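Side-chain contacts in glycosyl hydrolases family 31 family protein (Aspergillus niger, PDB 6DRU), which cleaves terminal alpha-xylose from the non-reducing-end glucose of xyloglucan oligosaccharides, as a retaining-type family 31 glycoside hydrolase: residues G450-T455 with R478-I483; S461-V466 with W510-V515; W547-P552 with Y593-Y598. All coordinates share one frame; numbering follows the deposited sequence.

Contact 1 (G450-T455 with R478-I483); sequences GFRNAT and RFCSMI. With NAG (2-acetamido-2-deoxy-beta-D-glucopyranose), chain M.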
loop_
_atom_site.group_PDB
_atom_site.type_symbol
_atom_site.label_atom_id
_atom_site.label_comp_id
_atom_site.label_asym_id
_atom_site.label_seq_id
_atom_site.Cartn_x
_atom_site.Cartn_y
_atom_site.Cartn_z
ATOM N N GLY A 450 -32.397 -5.724 -20.221
ATOM C CA GLY A 450 -33.579 -6.563 -20.102
ATOM C C GLY A 450 -34.781 -5.992 -20.826
ATOM O O GLY A 450 -35.510 -6.719 -21.507
ATOM N N PHE A 451 -35.017 -4.686 -20.676
ATOM C CA PHE A 451 -36.093 -4.030 -21.412
ATOM C C PHE A 451 -35.924 -4.224 -22.913
ATOM O O PHE A 451 -36.838 -4.699 -23.599
ATOM C CB PHE A 451 -36.128 -2.539 -21.071
ATOM C CG PHE A 451 -36.815 -2.223 -19.772
ATOM C CD1 PHE A 451 -37.625 -3.157 -19.150
ATOM C CD2 PHE A 451 -36.649 -0.983 -19.175
ATOM C CE1 PHE A 451 -38.256 -2.861 -17.954
ATOM C CE2 PHE A 451 -37.277 -0.680 -17.981
ATOM C CZ PHE A 451 -38.081 -1.620 -17.371
ATOM N N ARG A 452 -34.752 -3.863 -23.440
ATOM C CA ARG A 452 -34.531 -3.930 -24.880
ATOM C C ARG A 452 -34.550 -5.365 -25.393
ATOM O O ARG A 452 -34.879 -5.597 -26.562
ATOM C CB ARG A 452 -33.206 -3.256 -25.232
ATOM C CG ARG A 452 -33.151 -1.781 -24.870
ATOM C CD ARG A 452 -34.210 -0.995 -25.614
ATOM N NE ARG A 452 -34.126 0.435 -25.338
ATOM C CZ ARG A 452 -34.938 1.344 -25.868
ATOM N NH1 ARG A 452 -35.896 0.970 -26.705
ATOM N NH2 ARG A 452 -34.791 2.626 -25.563
ATOM N N ASN A 453 -34.222 -6.338 -24.539
ATOM C CA ASN A 453 -34.234 -7.733 -24.967
ATOM C C ASN A 453 -35.657 -8.261 -25.091
ATOM O O ASN A 453 -35.970 -9.006 -26.027
ATOM C CB ASN A 453 -33.431 -8.592 -23.989
ATOM C CG ASN A 453 -33.323 -10.044 -24.430
ATOM O OD1 ASN A 453 -33.862 -10.940 -23.780
ATOM N ND2 ASN A 453 -32.619 -10.284 -25.533
ATOM N N ALA A 454 -36.531 -7.889 -24.155
ATOM C CA ALA A 454 -37.903 -8.381 -24.189
ATOM C C ALA A 454 -38.681 -7.795 -25.363
ATOM O O ALA A 454 -39.486 -8.493 -25.990
ATOM C CB ALA A 454 -38.606 -8.066 -22.868
ATOM N N THR A 455 -38.453 -6.523 -25.678
ATOM C CA THR A 455 -39.211 -5.831 -26.713
ATOM C C THR A 455 -38.572 -5.914 -28.092
ATOM O O THR A 455 -39.147 -5.390 -29.053
ATOM C CB THR A 455 -39.405 -4.358 -26.331
ATOM O OG1 THR A 455 -38.129 -3.712 -26.234
ATOM C CG2 THR A 455 -40.131 -4.245 -24.996
ATOM N N ARG A 478 -28.739 7.840 -21.495
ATOM C CA ARG A 478 -28.961 6.918 -22.601
ATOM C C ARG A 478 -29.952 5.812 -22.261
ATOM O O ARG A 478 -30.360 5.077 -23.166
ATOM C CB ARG A 478 -27.634 6.294 -23.032
ATOM C CG ARG A 478 -27.118 5.238 -22.068
ATOM C CD ARG A 478 -25.763 4.704 -22.494
ATOM N NE ARG A 478 -24.717 5.713 -22.365
ATOM C CZ ARG A 478 -23.436 5.501 -22.648
ATOM N NH1 ARG A 478 -23.037 4.312 -23.080
ATOM N NH2 ARG A 478 -22.553 6.480 -22.499
ATOM N N PHE A 479 -30.346 5.677 -20.999
ATOM C CA PHE A 479 -31.200 4.585 -20.557
ATOM C C PHE A 479 -32.647 5.044 -20.412
ATOM O O PHE A 479 -32.925 6.223 -20.181
ATOM C CB PHE A 479 -30.718 4.022 -19.217
ATOM C CG PHE A 479 -29.285 3.574 -19.221
ATOM C CD1 PHE A 479 -28.877 2.513 -20.012
ATOM C CD2 PHE A 479 -28.349 4.200 -18.415
ATOM C CE1 PHE A 479 -27.560 2.095 -20.009
ATOM C CE2 PHE A 479 -27.030 3.786 -18.407
ATOM C CZ PHE A 479 -26.635 2.731 -19.206
ATOM N N CYS A 480 -33.569 4.090 -20.547
ATOM C CA CYS A 480 -34.960 4.309 -20.164
ATOM C C CYS A 480 -35.046 4.414 -18.646
ATOM O O CYS A 480 -35.676 3.573 -17.997
ATOM C CB CYS A 480 -35.858 3.175 -20.668
ATOM S SG CYS A 480 -35.879 2.910 -22.462
ATOM N N SER A 481 -34.417 5.437 -18.071
ATOM C CA SER A 481 -34.238 5.515 -16.630
ATOM C C SER A 481 -34.312 6.969 -16.191
ATOM O O SER A 481 -33.732 7.848 -16.833
ATOM C CB SER A 481 -32.895 4.904 -16.211
ATOM O OG SER A 481 -32.751 4.898 -14.802
ATOM N N MET A 482 -35.026 7.212 -15.094
ATOM C CA MET A 482 -35.172 8.543 -14.525
ATOM C C MET A 482 -34.508 8.595 -13.155
ATOM O O MET A 482 -34.562 7.629 -12.388
ATOM C CB MET A 482 -36.648 8.942 -14.416
ATOM C CG MET A 482 -37.469 8.070 -13.482
ATOM S SD MET A 482 -39.194 8.581 -13.372
ATOM C CE MET A 482 -39.886 7.740 -14.794
ATOM N N ILE A 483 -33.875 9.725 -12.857
ATOM C CA ILE A 483 -33.166 9.929 -11.599
ATOM C C ILE A 483 -34.057 10.746 -10.675
ATOM O O ILE A 483 -34.749 11.669 -11.122
ATOM C CB ILE A 483 -31.823 10.648 -11.841
ATOM C CG1 ILE A 483 -30.969 9.882 -12.855
ATOM C CG2 ILE A 483 -31.056 10.814 -10.540
ATOM C CD1 ILE A 483 -30.538 8.519 -12.391
HETATM C C1 NAG M . -32.523 -11.713 -25.896
HETATM C C2 NAG M . -32.359 -12.205 -27.322
HETATM C C3 NAG M . -32.753 -13.630 -27.507
HETATM C C4 NAG M . -32.173 -14.506 -26.420
HETATM C C5 NAG M . -32.486 -13.918 -25.064
HETATM C C6 NAG M . -31.883 -14.785 -23.983
HETATM C C7 NAG M . -34.481 -11.193 -28.251
HETATM C C8 NAG M . -35.093 -10.255 -29.268
HETATM N N2 NAG M . -33.064 -11.355 -28.228
HETATM O O3 NAG M . -32.338 -14.065 -28.781
HETATM O O4 NAG M . -32.729 -15.797 -26.510
HETATM O O5 NAG M . -31.938 -12.625 -24.998
HETATM O O6 NAG M . -32.111 -14.192 -22.724
HETATM O O7 NAG M . -35.215 -11.782 -27.479
HETATM O O HOH W 1 -32.470 3.433 -24.319
#

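Contact 2 (S461-V466 with W510-V515); sequences SACDHV and WGWWTV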
loop_
_atom_site.group_PDB
_atom_site.type_symbol
_atom_site.label_atom_id
_atom_site.label_comp_id
_atom_site.label_asym_id
_atom_site.label_seq_id
_atom_site.Cartn_x
_atom_site.Cartn_y
_atom_site.Cartn_z
ATOM N N SER A 461 -34.003 3.942 -29.012
ATOM C CA SER A 461 -35.321 4.043 -29.619
ATOM C C SER A 461 -36.372 4.283 -28.537
ATOM O O SER A 461 -36.062 4.415 -27.350
ATOM C CB SER A 461 -35.634 2.785 -30.428
ATOM O OG SER A 461 -35.793 1.658 -29.586
ATOM N N ALA A 462 -37.636 4.341 -28.951
ATOM C CA ALA A 462 -38.715 4.646 -28.021
ATOM C C ALA A 462 -38.803 3.591 -26.924
ATOM O O ALA A 462 -38.703 2.389 -27.184
ATOM C CB ALA A 462 -40.045 4.742 -28.767
ATOM N N CYS A 463 -38.984 4.052 -25.688
ATOM C CA CYS A 463 -39.110 3.155 -24.549
ATOM C C CYS A 463 -40.547 2.682 -24.397
ATOM O O CYS A 463 -41.495 3.437 -24.632
ATOM C CB CYS A 463 -38.672 3.850 -23.257
ATOM S SG CYS A 463 -36.972 4.453 -23.212
ATOM N N ASP A 464 -40.705 1.419 -24.010
ATOM C CA ASP A 464 -42.001 0.914 -23.578
ATOM C C ASP A 464 -42.165 0.986 -22.070
ATOM O O ASP A 464 -43.292 1.115 -21.577
ATOM C CB ASP A 464 -42.192 -0.535 -24.036
ATOM C CG ASP A 464 -42.589 -0.641 -25.494
ATOM O OD1 ASP A 464 -42.675 0.407 -26.169
ATOM O OD2 ASP A 464 -42.810 -1.776 -25.966
ATOM N N HIS A 465 -41.062 0.910 -21.330
ATOM C CA HIS A 465 -41.083 0.927 -19.877
ATOM C C HIS A 465 -39.902 1.748 -19.381
ATOM O O HIS A 465 -38.969 2.051 -20.130
ATOM C CB HIS A 465 -41.045 -0.498 -19.314
ATOM C CG HIS A 465 -41.975 -1.441 -20.011
ATOM N ND1 HIS A 465 -43.325 -1.496 -19.737
ATOM C CD2 HIS A 465 -41.752 -2.351 -20.989
ATOM C CE1 HIS A 465 -43.892 -2.407 -20.509
ATOM N NE2 HIS A 465 -42.959 -2.941 -21.276
ATOM N N VAL A 466 -39.945 2.114 -18.099
ATOM C CA VAL A 466 -38.917 2.939 -17.482
ATOM C C VAL A 466 -38.418 2.263 -16.214
ATOM O O VAL A 466 -39.006 1.306 -15.712
ATOM C CB VAL A 466 -39.417 4.363 -17.158
ATOM C CG1 VAL A 466 -40.022 5.013 -18.385
ATOM C CG2 VAL A 466 -40.424 4.316 -16.021
ATOM N N TRP A 510 -28.533 15.126 -17.799
ATOM C CA TRP A 510 -29.641 14.298 -17.342
ATOM C C TRP A 510 -30.934 15.096 -17.446
ATOM O O TRP A 510 -31.074 16.144 -16.805
ATOM C CB TRP A 510 -29.419 13.829 -15.904
ATOM C CG TRP A 510 -28.101 13.156 -15.676
ATOM C CD1 TRP A 510 -27.285 12.597 -16.618
ATOM C CD2 TRP A 510 -27.444 12.973 -14.416
ATOM N NE1 TRP A 510 -26.161 12.079 -16.022
ATOM C CE2 TRP A 510 -26.235 12.296 -14.671
ATOM C CE3 TRP A 510 -27.762 13.316 -13.099
ATOM C CZ2 TRP A 510 -25.343 11.955 -13.656
ATOM C CZ3 TRP A 510 -26.875 12.977 -12.093
ATOM C CH2 TRP A 510 -25.681 12.304 -12.378
ATOM N N GLY A 511 -31.877 14.596 -18.241
ATOM C CA GLY A 511 -33.152 15.264 -18.408
ATOM C C GLY A 511 -34.265 14.626 -17.605
ATOM O O GLY A 511 -35.144 15.322 -17.088
ATOM N N TRP A 512 -34.237 13.298 -17.488
ATOM C CA TRP A 512 -35.270 12.557 -16.765
ATOM C C TRP A 512 -34.973 12.650 -15.269
ATOM O O TRP A 512 -34.375 11.760 -14.659
ATOM C CB TRP A 512 -35.329 11.108 -17.236
ATOM C CG TRP A 512 -35.613 10.923 -18.707
ATOM C CD1 TRP A 512 -35.421 11.832 -19.711
ATOM C CD2 TRP A 512 -36.147 9.747 -19.331
ATOM N NE1 TRP A 512 -35.797 11.293 -20.917
ATOM C CE2 TRP A 512 -36.247 10.015 -20.712
ATOM C CE3 TRP A 512 -36.548 8.494 -18.857
ATOM C CZ2 TRP A 512 -36.732 9.076 -21.622
ATOM C CZ3 TRP A 512 -37.028 7.563 -19.763
ATOM C CH2 TRP A 512 -37.115 7.860 -21.129
ATOM N N TRP A 513 -35.414 13.754 -14.668
ATOM C CA TRP A 513 -35.151 14.048 -13.267
ATOM C C TRP A 513 -36.458 14.391 -12.564
ATOM O O TRP A 513 -37.376 14.953 -13.167
ATOM C CB TRP A 513 -34.153 15.201 -13.126
ATOM C CG TRP A 513 -33.798 15.535 -11.714
ATOM C CD1 TRP A 513 -32.810 14.973 -10.960
ATOM C CD2 TRP A 513 -34.428 16.515 -10.883
ATOM N NE1 TRP A 513 -32.785 15.544 -9.710
ATOM C CE2 TRP A 513 -33.771 16.492 -9.638
ATOM C CE3 TRP A 513 -35.487 17.407 -11.072
ATOM C CZ2 TRP A 513 -34.136 17.330 -8.588
ATOM C CZ3 TRP A 513 -35.849 18.236 -10.029
ATOM C CH2 TRP A 513 -35.172 18.195 -8.805
ATOM N N THR A 514 -36.533 14.047 -11.281
ATOM C CA THR A 514 -37.748 14.261 -10.501
ATOM C C THR A 514 -37.397 14.241 -9.016
ATOM O O THR A 514 -36.236 14.070 -8.636
ATOM C CB THR A 514 -38.804 13.211 -10.858
ATOM O OG1 THR A 514 -39.849 13.217 -9.877
ATOM C CG2 THR A 514 -38.169 11.831 -10.958
ATOM N N VAL A 515 -38.418 14.421 -8.175
ATOM C CA VAL A 515 -38.268 14.471 -6.725
ATOM C C VAL A 515 -39.372 13.637 -6.084
ATOM O O VAL A 515 -40.240 13.081 -6.764
ATOM C CB VAL A 515 -38.325 15.911 -6.175
ATOM C CG1 VAL A 515 -37.054 16.662 -6.484
ATOM C CG2 VAL A 515 -39.542 16.642 -6.723
#

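Contact 3 (W547-P552 with Y593-Y598); sequences WTTFLP and YQLGAY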
loop_
_atom_site.group_PDB
_atom_site.type_symbol
_atom_site.label_atom_id
_atom_site.label_comp_id
_atom_site.label_asym_id
_atom_site.label_seq_id
_atom_site.Cartn_x
_atom_site.Cartn_y
_atom_site.Cartn_z
ATOM N N TRP A 547 -45.480 21.900 -7.591
ATOM C CA TRP A 547 -44.228 22.050 -8.325
ATOM C C TRP A 547 -43.943 20.833 -9.194
ATOM O O TRP A 547 -43.441 20.968 -10.316
ATOM C CB TRP A 547 -43.077 22.297 -7.353
ATOM C CG TRP A 547 -41.735 22.328 -8.017
ATOM C CD1 TRP A 547 -41.415 22.948 -9.190
ATOM C CD2 TRP A 547 -40.533 21.703 -7.553
ATOM N NE1 TRP A 547 -40.086 22.753 -9.482
ATOM C CE2 TRP A 547 -39.523 21.991 -8.493
ATOM C CE3 TRP A 547 -40.213 20.930 -6.434
ATOM C CZ2 TRP A 547 -38.217 21.533 -8.347
ATOM C CZ3 TRP A 547 -38.915 20.477 -6.290
ATOM C CH2 TRP A 547 -37.933 20.780 -7.240
ATOM N N THR A 548 -44.254 19.633 -8.694
ATOM C CA THR A 548 -43.974 18.419 -9.451
ATOM C C THR A 548 -44.758 18.358 -10.755
ATOM O O THR A 548 -44.388 17.589 -11.649
ATOM C CB THR A 548 -44.280 17.186 -8.601
ATOM O OG1 THR A 548 -45.691 17.103 -8.368
ATOM C CG2 THR A 548 -43.556 17.272 -7.269
ATOM N N THR A 549 -45.831 19.144 -10.882
ATOM C CA THR A 549 -46.532 19.234 -12.159
ATOM C C THR A 549 -45.620 19.770 -13.254
ATOM O O THR A 549 -45.734 19.361 -14.415
ATOM C CB THR A 549 -47.767 20.125 -12.024
ATOM O OG1 THR A 549 -48.471 19.792 -10.820
ATOM C CG2 THR A 549 -48.696 19.937 -13.219
ATOM N N PHE A 550 -44.708 20.674 -12.902
ATOM C CA PHE A 550 -43.813 21.285 -13.875
ATOM C C PHE A 550 -42.395 20.752 -13.704
ATOM O O PHE A 550 -41.433 21.521 -13.615
ATOM C CB PHE A 550 -43.863 22.807 -13.743
ATOM C CG PHE A 550 -45.250 23.369 -13.865
ATOM C CD1 PHE A 550 -45.766 23.709 -15.105
ATOM C CD2 PHE A 550 -46.045 23.543 -12.743
ATOM C CE1 PHE A 550 -47.043 24.216 -15.223
ATOM C CE2 PHE A 550 -47.324 24.051 -12.854
ATOM C CZ PHE A 550 -47.824 24.389 -14.096
ATOM N N LEU A 551 -42.269 19.434 -13.659
ATOM C CA LEU A 551 -41.010 18.710 -13.601
ATOM C C LEU A 551 -41.031 17.626 -14.664
ATOM O O LEU A 551 -42.102 17.253 -15.156
ATOM C CB LEU A 551 -40.783 18.083 -12.218
ATOM C CG LEU A 551 -40.362 19.029 -11.098
ATOM C CD1 LEU A 551 -40.267 18.283 -9.780
ATOM C CD2 LEU A 551 -39.035 19.685 -11.443
ATOM N N PRO A 552 -39.860 17.118 -15.067
ATOM C CA PRO A 552 -39.836 16.087 -16.117
ATOM C C PRO A 552 -40.731 14.898 -15.823
ATOM O O PRO A 552 -41.315 14.327 -16.753
ATOM C CB PRO A 552 -38.357 15.688 -16.170
ATOM C CG PRO A 552 -37.641 16.933 -15.778
ATOM C CD PRO A 552 -38.499 17.566 -14.712
ATOM N N TYR A 593 -51.952 16.143 -17.019
ATOM C CA TYR A 593 -52.393 15.475 -18.239
ATOM C C TYR A 593 -52.715 16.474 -19.342
ATOM O O TYR A 593 -52.597 16.144 -20.527
ATOM C CB TYR A 593 -53.607 14.591 -17.952
ATOM C CG TYR A 593 -53.277 13.359 -17.143
ATOM C CD1 TYR A 593 -52.653 12.269 -17.734
ATOM C CD2 TYR A 593 -53.585 13.286 -15.792
ATOM C CE1 TYR A 593 -52.345 11.141 -17.003
ATOM C CE2 TYR A 593 -53.279 12.161 -15.051
ATOM C CZ TYR A 593 -52.659 11.090 -15.662
ATOM O OH TYR A 593 -52.351 9.963 -14.934
ATOM N N GLN A 594 -53.120 17.694 -18.978
ATOM C CA GLN A 594 -53.387 18.714 -19.986
ATOM C C GLN A 594 -52.104 19.183 -20.660
ATOM O O GLN A 594 -52.136 19.628 -21.813
ATOM C CB GLN A 594 -54.123 19.896 -19.356
ATOM C CG GLN A 594 -54.722 20.865 -20.363
ATOM C CD GLN A 594 -55.461 22.010 -19.697
ATOM O OE1 GLN A 594 -55.589 22.055 -18.472
ATOM N NE2 GLN A 594 -55.954 22.943 -20.503
ATOM N N LEU A 595 -50.971 19.084 -19.965
ATOM C CA LEU A 595 -49.674 19.447 -20.516
ATOM C C LEU A 595 -49.017 18.296 -21.272
ATOM O O LEU A 595 -47.812 18.357 -21.546
ATOM C CB LEU A 595 -48.747 19.936 -19.399
ATOM C CG LEU A 595 -49.096 21.273 -18.743
ATOM C CD1 LEU A 595 -48.532 21.344 -17.330
ATOM C CD2 LEU A 595 -48.589 22.434 -19.586
ATOM N N GLY A 596 -49.782 17.254 -21.612
ATOM C CA GLY A 596 -49.189 16.071 -22.219
ATOM C C GLY A 596 -48.534 16.343 -23.560
ATOM O O GLY A 596 -47.449 15.831 -23.845
ATOM N N ALA A 597 -49.186 17.147 -24.404
ATOM C CA ALA A 597 -48.596 17.487 -25.695
ATOM C C ALA A 597 -47.314 18.289 -25.516
ATOM O O ALA A 597 -46.326 18.065 -26.225
ATOM C CB ALA A 597 -49.603 18.262 -26.546
ATOM N N TYR A 598 -47.317 19.235 -24.574
ATOM C CA TYR A 598 -46.115 20.013 -24.290
ATOM C C TYR A 598 -45.007 19.129 -23.732
ATOM O O TYR A 598 -43.836 19.278 -24.101
ATOM C CB TYR A 598 -46.455 21.136 -23.313
ATOM C CG TYR A 598 -45.346 22.128 -23.064
ATOM C CD1 TYR A 598 -44.996 23.065 -24.027
ATOM C CD2 TYR A 598 -44.666 22.146 -21.854
ATOM C CE1 TYR A 598 -43.990 23.983 -23.796
ATOM C CE2 TYR A 598 -43.660 23.058 -21.614
ATOM C CZ TYR A 598 -43.326 23.974 -22.588
ATOM O OH TYR A 598 -42.324 24.887 -22.352
#

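Contact 1 (G450-T455 with R478-I483)
Phe451 meets Cys480 loosely: ring atom CD2 lies 4.5 Å from Cys480 CB, an apolar contact between helix 439-455 and the turn that leads into strand 481-484. The ring also packs on Tyr385 of helix 370-385. Next along the helix, Arg452 brings its guanidinium group to the sulfur, with NH2 3.3 Å from Cys480 SG and approaching obliquely. A bend at chi2 (-61°) turns the otherwise extended end of its chain in this direction. The buried charge is well provided with oxygens: NE forms a salt bridge with Glu448, NH1 bonds to Ala462 O, and NH2 bonds to Ser461 O. NH2 also donates to a water, 2.8 Å away in the guanidinium plane, which in turn donates to Arg478 O over 2.9 Å. Asn453, which does not touch 478-483, carries an N-linked sugar, its ND2 bonded covalently to C1 of the N-acetylglucosamine. Across the contact, Cys480 sits at the centre of an inverse gamma turn and is tied to Cys463 by a disulfide. Helix 439-455 packing against the turn that opens strand 481-484 is the helix-on-strand arrangement of the (beta/alpha)8, or TIM, barrel that forms the catalytic domain of family 31.

Contact 2 (S461-V466 with W510-V515)
Cys463 and Val466 both meet the six-membered ring of Trp512, near the N-terminal ends of the strands of the TIM barrel. Val466 directly precedes strand 467-469 and Trp512 precedes strand 513-514, so the contact belongs to the end of the barrel away from the catalytic residues, which follow the C-terminal ends of their strands. The packed part is small and wholly buried. Cys463 makes a sulfur-aromatic contact, SG standing 5.3 Å from the centroid of the six-membered ring of Trp512 and 72° off its normal, so that the approach is oblique. Its sulfur is already committed to the disulfide with Cys480, which fixes where it can lie. CB of Trp512 points toward the 461-466 loop, and chi1 of -59° sets CG beside the backbone N, so the far carbons of the indole make the contact. Met482 touches both Val466 and Trp512, while Phe603 meets the indole edge-to-face and Phe553 packs against it with the planes inclined, adding further apolar contacts around the indole. The remainder of the loop behaves differently: Ala462 and Asp464 are exposed to solvent and make no contact with 510-515, and His465 packs instead on Tyr385. The backbone of the loop is held by other neighbours: Val466 N bonds to Asn391 OD1, and Cys463 pairs with Ala244 through backbone hydrogen bonding. The two apolar touches land on neighbouring indole carbons, Cys463 SG 4.0 Å from Trp512 CH2 and Val466 CG1 4.2 Å from Trp512 CZ3.

Contact 3 (W547-P552 with Y593-Y598)
Leu595 puts one methyl group against the ring of Phe550, Leu595 CD1 lying 3.9 Å from Phe550 CE1, and the two side chains cross at about a right angle. The same methyl comes within 4.3 Å of Thr549 CG2, so a single branch of the leucine serves both neighbours. Phe550 reaches it indirectly: its CB does not point at the 593-598 segment, but chi1 of -55° swings the ring beside the backbone N, and its far end closes the distance. The ring is met obliquely by CD1, and Phe645 of strand 643-645 packs against it as well. Leu595 interrupts the helical run between helices 582-594 and 596-609, as the first residue to leave the geometry of the former and the N-cap position of the latter. Gly596 N still bonds to Tyr593 O, 3.2 Å away, keeping the turn compact. On the other side, the chain is leaving helix 535-548 for strand 554-555, a strand of the barrel sheet paired in parallel with 252-254. The contact thus packs a helix-to-strand connection of the TIM barrel against the break between the two later helices. Arg592 gathers the backbone oxygens of Thr549, Leu551 and Pro552, while Tyr643 OH bonds to Phe550 O. The hydroxyl of Thr549 is satisfied by Ala546 O, leaving its methyl to face the leucine. Across the two segments the contact is therefore purely apolar and nondirectional. Any directional hold probably comes from the bonds around it, made by Arg592, just before the 593-598 segment, and by Tyr643.

In the fold
All three contacts are buried and lie in the TIM-barrel region, yet they lie at different depths. Contacts 1 and 2, with centres about 9 Å apart, are joined covalently by the Cys463-Cys480 disulfide and by the neighbouring strands 481-484 and 513-514. Contact 2, nearest the centre of the chain, sets a sulfur and a valine methyl against an indole. Contact 1 lies farther out and mixes a buried charge and a water with apolar packing, close to a glycosylated helix face. Contact 3, the outermost, joins helix ends by hydrocarbon alone. It touches contact 2 through Pro552 and Leu551, which pack on residues 511-515, whereas contact 1 stays clear of it.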